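Protection of telomeres protein 1 (Schizosaccharomyces pombe, PDB 5USO) binds single-stranded telomeric DNA of the consensus GGTTAC, protecting the 3' overhang of the chromosome end and regulating telomerase and telomere length. Local coordinates at a contact of chain A with DNA. Residues are numbered along the deposited sequence; one frame, centred on the assembly and turned at random.

A contact of chain A with DNA. Residues 30, 70-71, 107-108. With nucleotides of chain B.
At the 5' end of the bound strand, this patch of the second single-strand-binding domain of Pot1, an OB fold, reads the unpaired guanine DG1 along its Watson-Crick and Hoogsteen edges. Asp71, at the start of helix 71-77, reaches the base tip to edge with both carboxylate oxygens. Asp71 OD2 takes the ring N1-H of DG1 at 2.6 Å along an almost straight line (178° at H), though it is met from above the carboxylate plane. Asp71 OD1 takes the exocyclic amine N2 of DG1 at 2.7 Å through its syn lone pair. This fork fits two neighbouring donors, which adenine does not present on that edge. Next to N1, at the corner where the two edges meet, the carbonyl O6 of DG1 is gripped by two protein donors: the backbone N of Gly108 at 3.1 Å, and His107 ND1, which has O6 nearly in its ring plane and adds a weak bond to N7. A water also links O6 to Gly108 O. Trp70 lies against one face of the base: chi1 -59° puts CG beside the backbone N, and the second torsion turns the indole roughly across that bond, parallel to the purine, with Trp70 CG 3.4 Å from C6 of DG1. Asn30 CB backs the opposite indole face, towards the rim. An alanine in place of Trp70 would remove this platform and would probably leave DG1 less firmly held flat against Asp71 and His107. One step towards 3', DG2 turns steeply away, and the indole meets it edge-on: Trp70 CZ2 lies 3.6 Å from C8 of DG2. A water bridges the two, 3.0 Å from Trp70 NE1 and 3.1 Å from O6 of DG2.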
loop_
_atom_site.group_PDB
_atom_site.type_symbol
_atom_site.label_atom_id
_atom_site.label_comp_id
_atom_site.label_asym_id
_atom_site.label_seq_id
_atom_site.Cartn_x
_atom_site.Cartn_y
_atom_site.Cartn_z
ATOM N N ASN A 30 8.296 13.463 2.196
ATOM C CA ASN A 30 8.121 12.018 2.158
ATOM C C ASN A 30 7.523 11.631 0.812
ATOM O O ASN A 30 7.210 12.484 -0.023
ATOM C CB ASN A 30 7.239 11.543 3.317
ATOM C CG ASN A 30 5.897 12.252 3.357
ATOM O OD1 ASN A 30 5.362 12.655 2.324
ATOM N ND2 ASN A 30 5.348 12.408 4.556
ATOM N N TRP A 70 9.452 7.211 4.303
ATOM C CA TRP A 70 10.403 8.185 4.820
ATOM C C TRP A 70 11.829 7.822 4.417
ATOM O O TRP A 70 12.147 6.667 4.126
ATOM C CB TRP A 70 10.348 8.267 6.351
ATOM C CG TRP A 70 9.032 8.645 6.958
ATOM C CD1 TRP A 70 8.121 7.802 7.521
ATOM C CD2 TRP A 70 8.495 9.966 7.097
ATOM N NE1 TRP A 70 7.045 8.513 7.996
ATOM C CE2 TRP A 70 7.251 9.845 7.747
ATOM C CE3 TRP A 70 8.944 11.239 6.732
ATOM C CZ2 TRP A 70 6.448 10.945 8.035
ATOM C CZ3 TRP A 70 8.144 12.332 7.021
ATOM C CH2 TRP A 70 6.911 12.178 7.665
ATOM N N ASP A 71 12.694 8.838 4.431
ATOM C CA ASP A 71 14.156 8.677 4.363
ATOM C C ASP A 71 14.508 7.776 3.178
ATOM O O ASP A 71 14.032 8.033 2.062
ATOM C CB ASP A 71 14.646 8.191 5.720
ATOM C CG ASP A 71 14.277 9.136 6.844
ATOM O OD1 ASP A 71 14.393 10.365 6.651
ATOM O OD2 ASP A 71 13.860 8.650 7.918
ATOM N N HIS A 107 9.458 3.843 8.263
ATOM C CA HIS A 107 10.388 4.767 8.890
ATOM C C HIS A 107 11.814 4.506 8.413
ATOM O O HIS A 107 12.163 3.405 7.980
ATOM C CB HIS A 107 10.339 4.638 10.412
ATOM C CG HIS A 107 9.068 5.133 11.024
ATOM N ND1 HIS A 107 8.821 6.470 11.247
ATOM C CD2 HIS A 107 7.977 4.468 11.475
ATOM C CE1 HIS A 107 7.629 6.608 11.802
ATOM N NE2 HIS A 107 7.097 5.409 11.950
ATOM N N GLY A 108 12.646 5.539 8.506
ATOM C CA GLY A 108 14.063 5.348 8.256
ATOM C C GLY A 108 14.645 4.323 9.215
ATOM O O GLY A 108 14.347 4.324 10.412
ATOM O "O5'" DG B 1 8.991 15.543 14.862
ATOM C "C5'" DG B 1 8.741 14.368 14.078
ATOM C "C4'" DG B 1 8.641 14.753 12.622
ATOM O "O4'" DG B 1 9.355 13.791 11.821
ATOM C "C3'" DG B 1 7.224 14.782 12.065
ATOM O "O3'" DG B 1 7.151 15.805 11.081
ATOM C "C2'" DG B 1 7.073 13.409 11.443
ATOM C "C1'" DG B 1 8.471 13.165 10.911
ATOM N N9 DG B 1 8.866 11.768 10.808
ATOM C C8 DG B 1 8.247 10.679 11.368
ATOM N N7 DG B 1 8.859 9.557 11.115
ATOM C C5 DG B 1 9.945 9.927 10.337
ATOM C C6 DG B 1 10.973 9.136 9.759
ATOM O O6 DG B 1 11.121 7.914 9.812
ATOM N N1 DG B 1 11.885 9.916 9.056
ATOM C C2 DG B 1 11.816 11.281 8.927
ATOM N N2 DG B 1 12.788 11.858 8.210
ATOM N N3 DG B 1 10.864 12.028 9.462
ATOM C C4 DG B 1 9.968 11.290 10.147
ATOM P P DG B 2 5.988 16.848 11.141
ATOM O OP1 DG B 2 6.555 18.185 10.886
ATOM O OP2 DG B 2 5.216 16.593 12.373
ATOM O "O5'" DG B 2 5.073 16.428 9.919
ATOM C "C5'" DG B 2 5.527 16.553 8.574
ATOM C "C4'" DG B 2 4.395 16.171 7.654
ATOM O "O4'" DG B 2 4.399 14.744 7.475
ATOM C "C3'" DG B 2 3.016 16.513 8.207
ATOM O "O3'" DG B 2 2.723 17.832 7.733
ATOM C "C2'" DG B 2 2.140 15.389 7.686
ATOM C "C1'" DG B 2 3.081 14.228 7.472
ATOM N N9 DG B 2 3.015 13.166 8.466
ATOM C C8 DG B 2 3.842 12.987 9.545
ATOM N N7 DG B 2 3.578 11.903 10.219
ATOM C C5 DG B 2 2.523 11.322 9.533
ATOM C C6 DG B 2 1.805 10.124 9.793
ATOM O O6 DG B 2 1.970 9.312 10.707
ATOM N N1 DG B 2 0.799 9.916 8.854
ATOM C C2 DG B 2 0.534 10.743 7.791
ATOM N N2 DG B 2 -0.468 10.369 6.987
ATOM N N3 DG B 2 1.196 11.861 7.539
ATOM C C4 DG B 2 2.169 12.087 8.444
HETATM O O HOH W 1 13.516 7.277 11.369
HETATM O O HOH W 2 4.964 8.596 10.106
#